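Side-chain contact in alcohol oxidase (Myceliophthora thermophila, PDB 6F74), which is a VAO-type flavoprotein that binds FAD and, named as an alcohol oxidase, probably oxidises its substrates with oxygen as electron acceptor: residues 133-138 and 296-301. Numbering follows the deposited sequence.
Sequences STREDI and IVLSQH. With FAD (flavin-adenine dinucleotide), chain I.
One face of the Arg135 guanidinium lies against Leu298, whose CD1 methyl stands 3.9 Å above the plane and off toward its rim. The two side chains cross at about a right angle. Extended from CG to NE, the exposed Arg135 lays its guanidinium end, not its methylenes, on the leucine, with NE 4.1 Å from Leu298 CD1; the flat face of an arginine can rest on a methyl at such a margin. Deeper in, Ile138 bridges two strand residues with two branches: CD1 packs on Leu298 CD2 at 3.7 Å, and CG2 meets Ile296 CD1 at 3.9 Å. Ile138 CG1 sits beside the backbone N (chi1 -61°), which sends the longer arm to the leucine. Branched aliphatic residues suit this buried part, and no hydrogen bond crosses the contact.

A capping box secures the helix start, where hydroxyl and carboxylate can accept amide N-H groups: Thr134 OG1 accepts from Asp137 N at 3.0 Å, nearly straight, while Asp137 OD2 takes Ser133 N on its anti lone pair and Thr134 N from above the carboxylate plane. Lys56 adds a salt bridge to that oxygen. Val297 pairs with the FAD adenine through backbone alone, Val297 N giving to N1A and Val297 O receiving from N6A, both at 2.9 Å. Helix 135-147 packs on strand 296-306; Leu173 of strand 171-174 meets both isoleucines, Met266 of strand 260-266 meets Ile138, and Ile272 of strand 272-276 meets Arg135 and Leu298.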
loop_
_atom_site.group_PDB
_atom_site.type_symbol
_atom_site.label_atom_id
_atom_site.label_comp_id
_atom_site.label_asym_id
_atom_site.label_seq_id
_atom_site.Cartn_x
_atom_site.Cartn_y
_atom_site.Cartn_z
ATOM N N SER A 133 16.446 14.651 8.754
ATOM C CA SER A 133 17.549 13.770 8.297
ATOM C C SER A 133 18.437 13.201 9.414
ATOM O O SER A 133 19.334 12.440 9.130
ATOM C CB SER A 133 18.419 14.502 7.243
ATOM O OG SER A 133 18.906 15.727 7.763
ATOM N N THR A 134 18.181 13.554 10.674
ATOM C CA THR A 134 18.911 13.015 11.824
ATOM C C THR A 134 17.900 12.619 12.883
ATOM O O THR A 134 16.762 13.064 12.846
ATOM C CB THR A 134 19.848 14.056 12.445
ATOM O OG1 THR A 134 19.089 15.133 13.046
ATOM C CG2 THR A 134 20.835 14.603 11.422
ATOM N N ARG A 135 18.323 11.809 13.835
ATOM C CA ARG A 135 17.509 11.508 15.014
ATOM C C ARG A 135 17.163 12.757 15.840
ATOM O O ARG A 135 16.117 12.792 16.475
ATOM C CB ARG A 135 18.225 10.519 15.935
ATOM C CG ARG A 135 18.299 9.124 15.377
ATOM C CD ARG A 135 18.999 8.166 16.334
ATOM N NE ARG A 135 18.932 6.802 15.795
ATOM C CZ ARG A 135 19.081 5.659 16.478
ATOM N NH1 ARG A 135 19.358 5.665 17.776
ATOM N NH2 ARG A 135 18.956 4.505 15.834
ATOM N N GLU A 136 18.038 13.765 15.813
ATOM C CA GLU A 136 17.840 14.973 16.587
ATOM C C GLU A 136 16.642 15.723 15.960
ATOM O O GLU A 136 15.747 16.146 16.659
ATOM C CB GLU A 136 19.094 15.837 16.620
ATOM C CG GLU A 136 20.255 15.256 17.456
ATOM C CD GLU A 136 20.850 13.991 16.859
ATOM O OE1 GLU A 136 21.025 13.871 15.648
ATOM O OE2 GLU A 136 21.125 13.038 17.594
ATOM N N ASP A 137 16.635 15.844 14.635
ATOM C CA ASP A 137 15.490 16.396 13.902
ATOM C C ASP A 137 14.179 15.763 14.339
ATOM O O ASP A 137 13.199 16.455 14.608
ATOM C CB ASP A 137 15.620 16.173 12.391
ATOM C CG ASP A 137 16.778 16.947 11.773
ATOM O OD1 ASP A 137 17.286 17.882 12.389
ATOM O OD2 ASP A 137 17.169 16.616 10.628
ATOM N N ILE A 138 14.193 14.439 14.432
ATOM C CA ILE A 138 12.997 13.671 14.724
ATOM C C ILE A 138 12.577 13.925 16.174
ATOM O O ILE A 138 11.378 14.143 16.447
ATOM C CB ILE A 138 13.207 12.158 14.535
ATOM C CG1 ILE A 138 13.590 11.821 13.095
ATOM C CG2 ILE A 138 11.946 11.373 14.928
ATOM C CD1 ILE A 138 13.838 10.349 12.866
ATOM N N ILE A 296 7.594 5.732 15.954
ATOM C CA ILE A 296 8.263 6.131 14.713
ATOM C C ILE A 296 9.353 5.110 14.393
ATOM O O ILE A 296 10.346 5.008 15.120
ATOM C CB ILE A 296 8.915 7.530 14.822
ATOM C CG1 ILE A 296 7.903 8.586 15.251
ATOM C CG2 ILE A 296 9.526 7.946 13.481
ATOM C CD1 ILE A 296 8.546 9.772 15.936
ATOM N N VAL A 297 9.176 4.385 13.282
ATOM C CA VAL A 297 10.110 3.336 12.906
ATOM C C VAL A 297 11.356 3.973 12.270
ATOM O O VAL A 297 11.295 4.588 11.196
ATOM C CB VAL A 297 9.481 2.283 11.991
ATOM C CG1 VAL A 297 10.478 1.167 11.708
ATOM C CG2 VAL A 297 8.214 1.710 12.620
ATOM N N LEU A 298 12.481 3.830 12.976
ATOM C CA LEU A 298 13.755 4.396 12.545
ATOM C C LEU A 298 14.523 3.454 11.649
ATOM O O LEU A 298 15.253 3.892 10.754
ATOM C CB LEU A 298 14.629 4.733 13.761
ATOM C CG LEU A 298 13.999 5.619 14.839
ATOM C CD1 LEU A 298 14.964 5.838 15.963
ATOM C CD2 LEU A 298 13.423 6.891 14.242
ATOM N N SER A 299 14.436 2.165 11.937
ATOM C CA SER A 299 15.169 1.170 11.170
ATOM C C SER A 299 14.490 -0.179 11.316
ATOM O O SER A 299 13.792 -0.425 12.292
ATOM C CB SER A 299 16.610 1.085 11.678
ATOM O OG SER A 299 16.646 0.326 12.866
ATOM N N GLN A 300 14.707 -1.060 10.350
ATOM C CA GLN A 300 14.354 -2.472 10.524
ATOM C C GLN A 300 15.482 -3.324 9.968
ATOM O O GLN A 300 16.283 -2.899 9.116
ATOM C CB GLN A 300 13.027 -2.857 9.823
ATOM C CG GLN A 300 11.746 -2.224 10.417
ATOM C CD GLN A 300 10.461 -2.504 9.611
ATOM O OE1 GLN A 300 10.522 -2.764 8.412
ATOM N NE2 GLN A 300 9.308 -2.482 10.283
ATOM N N HIS A 301 15.545 -4.539 10.486
ATOM C CA HIS A 301 16.320 -5.591 9.870
ATOM C C HIS A 301 15.322 -6.538 9.194
ATOM O O HIS A 301 14.341 -6.923 9.830
ATOM C CB HIS A 301 17.095 -6.370 10.921
ATOM C CG HIS A 301 18.254 -5.637 11.517
ATOM N ND1 HIS A 301 18.140 -4.415 12.151
ATOM C CD2 HIS A 301 19.545 -6.014 11.649
ATOM C CE1 HIS A 301 19.327 -4.059 12.633
ATOM N NE2 HIS A 301 20.201 -5.009 12.332
HETATM P PA FAD I . 3.537 6.812 3.577
HETATM O O1A FAD I . 2.346 7.547 2.968
HETATM O O2A FAD I . 4.802 7.597 3.722
HETATM O O5B FAD I . 3.070 6.256 4.979
HETATM C C5B FAD I . 2.055 5.292 5.035
HETATM C C4B FAD I . 1.592 5.148 6.473
HETATM O O4B FAD I . 2.694 4.648 7.211
HETATM C C3B FAD I . 1.182 6.418 7.174
HETATM O O3B FAD I . 0.226 6.060 8.180
HETATM C C2B FAD I . 2.430 6.874 7.889
HETATM O O2B FAD I . 2.208 7.571 9.121
HETATM C C1B FAD I . 3.093 5.565 8.219
HETATM N N9A FAD I . 4.559 5.573 8.260
HETATM C C8A FAD I . 5.390 5.714 7.218
HETATM N N7A FAD I . 6.675 5.632 7.613
HETATM C C5A FAD I . 6.658 5.425 8.926
HETATM C C6A FAD I . 7.697 5.236 9.938
HETATM N N6A FAD I . 8.983 5.269 9.522
HETATM N N1A FAD I . 7.296 5.054 11.224
HETATM C C2A FAD I . 5.980 5.037 11.561
HETATM N N3A FAD I . 4.968 5.182 10.668
HETATM C C4A FAD I . 5.264 5.373 9.356
HETATM N N1 FAD I . 1.789 -2.156 -1.635
HETATM C C2 FAD I . 2.031 -3.472 -1.829
HETATM O O2 FAD I . 1.771 -4.278 -0.899
HETATM N N3 FAD I . 2.566 -3.941 -2.974
HETATM C C4 FAD I . 2.862 -3.141 -4.013
HETATM O O4 FAD I . 3.340 -3.581 -5.080
HETATM C C4X FAD I . 2.610 -1.690 -3.891
HETATM N N5 FAD I . 2.878 -0.839 -4.902
HETATM C C5X FAD I . 2.644 0.488 -4.756
HETATM C C6 FAD I . 2.946 1.356 -5.805
HETATM C C7 FAD I . 2.744 2.721 -5.700
HETATM C C7M FAD I . 3.100 3.509 -6.937
HETATM C C8 FAD I . 2.205 3.287 -4.431
HETATM C C8M FAD I . 1.998 4.780 -4.213
HETATM C C9 FAD I . 1.880 2.423 -3.390
HETATM C C9A FAD I . 2.083 1.035 -3.484
HETATM N N10 FAD I . 1.793 0.126 -2.429
HETATM C C10 FAD I . 2.041 -1.241 -2.611
HETATM C "C1'" FAD I . 1.152 0.546 -1.161
HETATM C "C2'" FAD I . 1.988 0.782 0.053
HETATM O "O2'" FAD I . 2.229 -0.490 0.653
HETATM C "C3'" FAD I . 1.204 1.643 1.049
HETATM O "O3'" FAD I . 0.685 2.832 0.427
HETATM C "C4'" FAD I . 2.047 2.018 2.260
HETATM O "O4'" FAD I . 1.265 2.808 3.161
HETATM C "C5'" FAD I . 3.305 2.766 1.849
HETATM O "O5'" FAD I . 4.081 3.095 2.988
HETATM P P FAD I . 4.957 4.401 2.810
HETATM O O1P FAD I . 5.714 4.336 1.512
HETATM O O2P FAD I . 5.694 4.586 4.094
HETATM O O3P FAD I . 3.780 5.501 2.652
#